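Local coordinates for putative SnoaL-like polyketide cyclase (Shewanella putrefaciens, PDB 3GZB), which is of unconfirmed function but probably acts as a SnoaL-like polyketide cyclase of the NTF2 clan, at residues E18-M30 against M87-Y100. Residues are numbered along the deposited sequence; the frame is centred on the assembly and turned at random.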
loop_
_atom_site.group_PDB
_atom_site.type_symbol
_atom_site.label_atom_id
_atom_site.label_comp_id
_atom_site.label_asym_id
_atom_site.label_seq_id
_atom_site.Cartn_x
_atom_site.Cartn_y
_atom_site.Cartn_z
ATOM N N GLU A 18 -14.679 7.323 16.224
ATOM C CA GLU A 18 -14.431 7.755 14.855
ATOM C C GLU A 18 -13.759 6.708 13.956
ATOM O O GLU A 18 -13.581 6.971 12.759
ATOM C CB GLU A 18 -13.544 8.990 14.873
ATOM C CG GLU A 18 -14.215 10.194 15.548
ATOM C CD GLU A 18 -13.333 11.444 15.571
ATOM O OE1 GLU A 18 -12.155 11.385 15.141
ATOM O OE2 GLU A 18 -13.835 12.500 16.025
HETATM N N MSE A 19 -13.325 5.572 14.487
HETATM C CA MSE A 19 -12.598 4.618 13.665
HETATM C C MSE A 19 -13.545 3.580 13.098
HETATM O O MSE A 19 -14.273 2.929 13.842
HETATM C CB MSE A 19 -11.533 3.903 14.472
HETATM C CG MSE A 19 -10.697 3.019 13.572
HETATM SE SE MSE A 19 -9.205 2.112 14.481
HETATM C CE MSE A 19 -8.158 3.666 14.816
ATOM N N PRO A 20 -13.572 3.396 11.779
ATOM C CA PRO A 20 -14.461 2.419 11.196
ATOM C C PRO A 20 -14.230 1.018 11.781
ATOM O O PRO A 20 -13.098 0.664 12.143
ATOM C CB PRO A 20 -14.030 2.440 9.735
ATOM C CG PRO A 20 -13.585 3.839 9.508
ATOM C CD PRO A 20 -12.838 4.151 10.738
ATOM N N GLN A 21 -15.270 0.218 11.879
ATOM C CA GLN A 21 -15.123 -1.117 12.437
ATOM C C GLN A 21 -14.078 -1.985 11.691
ATOM O O GLN A 21 -13.452 -2.857 12.279
ATOM C CB GLN A 21 -16.457 -1.832 12.498
ATOM C CG GLN A 21 -17.483 -1.192 13.458
ATOM C CD GLN A 21 -17.119 -1.280 14.954
ATOM O OE1 GLN A 21 -16.318 -2.165 15.415
ATOM N NE2 GLN A 21 -17.732 -0.394 15.707
ATOM N N GLU A 22 -13.975 -1.789 10.382
ATOM C CA GLU A 22 -13.019 -2.564 9.584
ATOM C C GLU A 22 -11.585 -2.258 10.018
ATOM O O GLU A 22 -10.754 -3.122 10.202
ATOM C CB GLU A 22 -13.216 -2.239 8.084
ATOM C CG GLU A 22 -14.602 -2.572 7.593
ATOM C CD GLU A 22 -15.631 -1.476 7.693
ATOM O OE1 GLU A 22 -15.511 -0.495 8.473
ATOM O OE2 GLU A 22 -16.641 -1.612 6.942
ATOM N N GLN A 23 -11.304 -0.973 10.239
ATOM C CA GLN A 23 -10.008 -0.592 10.814
ATOM C C GLN A 23 -9.799 -1.149 12.230
ATOM O O GLN A 23 -8.708 -1.609 12.534
ATOM C CB GLN A 23 -9.819 0.912 10.771
ATOM C CG GLN A 23 -9.737 1.520 9.360
ATOM C CD GLN A 23 -9.501 3.023 9.411
ATOM O OE1 GLN A 23 -8.929 3.543 10.363
ATOM N NE2 GLN A 23 -9.956 3.733 8.370
ATOM N N GLN A 24 -10.836 -1.157 13.071
ATOM C CA GLN A 24 -10.701 -1.632 14.440
ATOM C C GLN A 24 -10.314 -3.100 14.428
ATOM O O GLN A 24 -9.486 -3.527 15.226
ATOM C CB GLN A 24 -11.998 -1.411 15.224
ATOM C CG GLN A 24 -12.344 0.033 15.510
ATOM C CD GLN A 24 -13.482 0.192 16.471
ATOM O OE1 GLN A 24 -13.514 -0.495 17.523
ATOM N NE2 GLN A 24 -14.411 1.084 16.142
ATOM N N LEU A 25 -10.898 -3.846 13.522
ATOM C CA LEU A 25 -10.552 -5.265 13.436
ATOM C C LEU A 25 -9.122 -5.478 12.936
ATOM O O LEU A 25 -8.413 -6.343 13.428
ATOM C CB LEU A 25 -11.567 -6.033 12.582
ATOM C CG LEU A 25 -11.457 -7.565 12.613
ATOM C CD1 LEU A 25 -11.682 -8.129 14.053
ATOM C CD2 LEU A 25 -12.428 -8.218 11.609
ATOM N N ALA A 26 -8.693 -4.659 11.970
ATOM C CA ALA A 26 -7.345 -4.715 11.490
ATOM C C ALA A 26 -6.370 -4.481 12.621
ATOM O O ALA A 26 -5.331 -5.142 12.658
ATOM C CB ALA A 26 -7.129 -3.655 10.390
ATOM N N VAL A 27 -6.654 -3.538 13.526
ATOM C CA VAL A 27 -5.774 -3.296 14.655
ATOM C C VAL A 27 -5.597 -4.567 15.509
ATOM O O VAL A 27 -4.467 -4.929 15.915
ATOM C CB VAL A 27 -6.249 -2.117 15.501
ATOM C CG1 VAL A 27 -5.425 -1.952 16.780
ATOM C CG2 VAL A 27 -6.248 -0.794 14.665
ATOM N N LYS A 28 -6.679 -5.258 15.810
ATOM C CA LYS A 28 -6.617 -6.515 16.587
ATOM C C LYS A 28 -5.720 -7.547 15.919
ATOM O O LYS A 28 -4.884 -8.190 16.567
ATOM C CB LYS A 28 -8.022 -7.097 16.771
ATOM C CG LYS A 28 -8.969 -6.160 17.547
ATOM C CD LYS A 28 -10.152 -6.899 18.049
ATOM C CE LYS A 28 -10.905 -6.123 19.105
ATOM N NZ LYS A 28 -11.869 -7.038 19.744
ATOM N N TYR A 29 -5.922 -7.707 14.624
ATOM C CA TYR A 29 -5.073 -8.642 13.846
ATOM C C TYR A 29 -3.594 -8.281 13.878
ATOM O O TYR A 29 -2.754 -9.138 14.150
ATOM C CB TYR A 29 -5.591 -8.740 12.449
ATOM C CG TYR A 29 -4.746 -9.539 11.478
ATOM C CD1 TYR A 29 -4.890 -10.898 11.359
ATOM C CD2 TYR A 29 -3.799 -8.936 10.679
ATOM C CE1 TYR A 29 -4.162 -11.601 10.400
ATOM C CE2 TYR A 29 -3.060 -9.618 9.752
ATOM C CZ TYR A 29 -3.218 -10.963 9.630
ATOM O OH TYR A 29 -2.531 -11.698 8.682
HETATM N N MSE A 30 -3.288 -6.998 13.613
HETATM C CA MSE A 30 -1.903 -6.579 13.581
HETATM C C MSE A 30 -1.249 -6.652 14.968
HETATM O O MSE A 30 -0.048 -6.911 15.057
HETATM C CB MSE A 30 -1.776 -5.186 13.000
HETATM C CG MSE A 30 -2.204 -5.090 11.571
HETATM SE SE MSE A 30 -1.239 -6.193 10.316
HETATM C CE MSE A 30 0.560 -5.557 10.638
HETATM N N MSE A 87 -3.544 5.120 7.923
HETATM C CA MSE A 87 -4.430 3.970 7.703
HETATM C C MSE A 87 -5.746 4.499 7.136
HETATM O O MSE A 87 -6.286 5.543 7.589
HETATM C CB MSE A 87 -4.682 3.200 9.017
HETATM C CG MSE A 87 -5.727 2.064 8.893
HETATM SE SE MSE A 87 -5.812 0.875 10.412
HETATM C CE MSE A 87 -6.174 2.160 11.810
ATOM N N TYR A 88 -6.251 3.804 6.138
ATOM C CA TYR A 88 -7.556 4.100 5.583
ATOM C C TYR A 88 -8.226 2.836 5.113
ATOM O O TYR A 88 -7.616 1.736 5.127
ATOM C CB TYR A 88 -7.447 5.117 4.409
ATOM C CG TYR A 88 -6.397 4.845 3.335
ATOM C CD1 TYR A 88 -5.044 5.097 3.554
ATOM C CD2 TYR A 88 -6.770 4.323 2.093
ATOM C CE1 TYR A 88 -4.106 4.931 2.506
ATOM C CE2 TYR A 88 -5.818 4.113 1.072
ATOM C CZ TYR A 88 -4.535 4.428 1.287
ATOM O OH TYR A 88 -3.515 4.279 0.339
ATOM N N ASN A 89 -9.504 2.953 4.736
ATOM C CA ASN A 89 -10.220 1.775 4.275
ATOM C C ASN A 89 -11.234 2.119 3.205
ATOM O O ASN A 89 -11.772 3.238 3.172
ATOM C CB ASN A 89 -10.908 0.980 5.416
ATOM C CG ASN A 89 -12.142 1.660 5.995
ATOM O OD1 ASN A 89 -12.006 2.703 6.609
ATOM N ND2 ASN A 89 -13.341 1.129 5.704
ATOM N N ALA A 90 -11.457 1.138 2.351
ATOM C CA ALA A 90 -12.544 1.147 1.366
ATOM C C ALA A 90 -13.375 -0.075 1.648
ATOM O O ALA A 90 -12.999 -1.211 1.309
ATOM C CB ALA A 90 -11.953 1.080 -0.110
ATOM N N GLY A 91 -14.485 0.087 2.340
ATOM C CA GLY A 91 -15.146 -1.099 2.840
ATOM C C GLY A 91 -14.245 -1.965 3.690
ATOM O O GLY A 91 -13.522 -1.491 4.557
ATOM N N SER A 92 -14.294 -3.265 3.384
ATOM C CA SER A 92 -13.546 -4.271 4.095
ATOM C C SER A 92 -12.075 -4.363 3.678
ATOM O O SER A 92 -11.373 -5.242 4.166
ATOM C CB SER A 92 -14.211 -5.652 3.941
ATOM O OG SER A 92 -15.429 -5.698 4.673
ATOM N N LEU A 93 -11.558 -3.468 2.807
ATOM C CA LEU A 93 -10.130 -3.444 2.417
ATOM C C LEU A 93 -9.512 -2.331 3.231
ATOM O O LEU A 93 -9.833 -1.135 3.072
ATOM C CB LEU A 93 -10.009 -3.130 0.931
ATOM C CG LEU A 93 -8.588 -2.990 0.440
ATOM C CD1 LEU A 93 -7.854 -4.321 0.555
ATOM C CD2 LEU A 93 -8.625 -2.483 -1.026
ATOM N N VAL A 94 -8.589 -2.694 4.113
ATOM C CA VAL A 94 -7.882 -1.772 4.995
ATOM C C VAL A 94 -6.419 -1.630 4.511
ATOM O O VAL A 94 -5.759 -2.658 4.233
ATOM C CB VAL A 94 -7.892 -2.283 6.453
ATOM C CG1 VAL A 94 -7.028 -1.347 7.353
ATOM C CG2 VAL A 94 -9.334 -2.414 6.980
ATOM N N VAL A 95 -5.941 -0.382 4.378
ATOM C CA VAL A 95 -4.620 -0.082 3.856
ATOM C C VAL A 95 -3.855 0.631 4.909
ATOM O O VAL A 95 -4.356 1.603 5.505
ATOM C CB VAL A 95 -4.694 0.805 2.597
ATOM C CG1 VAL A 95 -3.280 1.108 2.031
ATOM C CG2 VAL A 95 -5.543 0.165 1.504
HETATM N N MSE A 96 -2.631 0.165 5.208
HETATM C CA MSE A 96 -1.766 0.718 6.265
HETATM C C MSE A 96 -0.404 1.006 5.705
HETATM O O MSE A 96 0.202 0.143 5.100
HETATM C CB MSE A 96 -1.667 -0.237 7.448
HETATM C CG MSE A 96 -3.027 -0.457 8.124
HETATM SE SE MSE A 96 -3.064 -2.018 9.281
HETATM C CE MSE A 96 -3.104 -3.297 7.912
ATOM N N ILE A 97 0.062 2.243 5.853
ATOM C CA ILE A 97 1.349 2.716 5.386
ATOM C C ILE A 97 2.173 3.022 6.617
ATOM O O ILE A 97 1.714 3.782 7.488
ATOM C CB ILE A 97 1.199 4.000 4.568
ATOM C CG1 ILE A 97 0.289 3.819 3.378
ATOM C CG2 ILE A 97 2.596 4.510 4.144
ATOM C CD1 ILE A 97 -0.133 5.139 2.639
ATOM N N GLY A 98 3.394 2.473 6.727
ATOM C CA GLY A 98 4.179 2.687 7.909
ATOM C C GLY A 98 5.540 2.039 7.848
ATOM O O GLY A 98 6.075 1.850 6.768
ATOM N N ASN A 99 6.152 1.806 9.014
ATOM C CA ASN A 99 7.462 1.205 9.146
ATOM C C ASN A 99 7.355 0.083 10.170
ATOM O O ASN A 99 6.758 0.274 11.257
ATOM C CB ASN A 99 8.549 2.197 9.626
ATOM C CG ASN A 99 8.885 3.235 8.611
ATOM O OD1 ASN A 99 9.708 3.010 7.745
ATOM N ND2 ASN A 99 8.263 4.409 8.726
ATOM N N TYR A 100 7.936 -1.071 9.857
ATOM C CA TYR A 100 8.061 -2.129 10.811
ATOM C C TYR A 100 9.400 -2.011 11.536
ATOM O O TYR A 100 10.465 -2.009 10.891
ATOM C CB TYR A 100 7.967 -3.509 10.177
ATOM C CG TYR A 100 6.589 -3.909 9.669
ATOM C CD1 TYR A 100 5.612 -4.381 10.546
ATOM C CD2 TYR A 100 6.237 -3.771 8.346
ATOM C CE1 TYR A 100 4.385 -4.782 10.091
ATOM C CE2 TYR A 100 4.944 -4.140 7.897
ATOM C CZ TYR A 100 4.043 -4.658 8.783
ATOM O OH TYR A 100 2.810 -5.081 8.317
HETATM O O HOH W 1 -17.214 -3.584 5.187
HETATM O O HOH W 2 -15.933 2.178 6.455
#
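Gln23 NE2 donates to Asn89 OD1 over 2.9 Å, the one direct hydrogen bond between helix 21-30 and the hairpin 87-100. It is moderately bent (N-H...O 153°), and the two amide planes stand 75° apart. Asn89 ND2 in turn gives a nearly straight bond of 2.9 Å to Gly91 O, on a lone pair in the carbonyl plane, within the type II' turn Ala90 to Leu93 that follows it. The Gly91 bond helps fix the rotation of the Asn89 amide, which presents OD1 to Gln23 and to the ring of Pro20, the N-cap residue. Replacing Asn89 by an alanine is likely to leave Gln23 NE2 without its acceptor and the Gly91 carbonyl without its side-chain donor.

The tightly packed part is mainly apolar, with Ala26, Val94, Met30 and Met96 all buried. Ala26 CB meets Val94 CG1 at 3.8 Å, while Val94 CG2, anti to its own carbonyl carbon, reaches the helix backbone at Glu22. Met87, a selenomethionine like Met19, Met30 and Met96, runs antiparallel to the extended Gln23 side chain; the bend at its far end brings CE to 3.4 Å from Gln23 OE1, where Met87 crosses the side chains of Met19 and Val27 at about a right angle. Farther along, Met30 CG lies 3.9 Å from Met96 SE, and Met30 CE comes to the edge of the Tyr100 ring, in its plane.

The turn side is looser and watered. Glu22 CG packs on Gly91 O, but its carboxylate makes no direct bond to the hairpin: one water joins OE2 to Ser92 OG, and another accepts from Asn89 ND2 and reaches OE1 only weakly.

Helix 21-30 crosses strand 93-100 at -60°, with axes 8.5 Å apart, so it lies across the curved sheet, consistent with an NTF2-like alpha+beta fold. Ala26 also touches Leu126 of strand 115-129, Met30 and Met96 both reach Phe82 of strand 81-84, and Tyr100 OH bonds to Thr124.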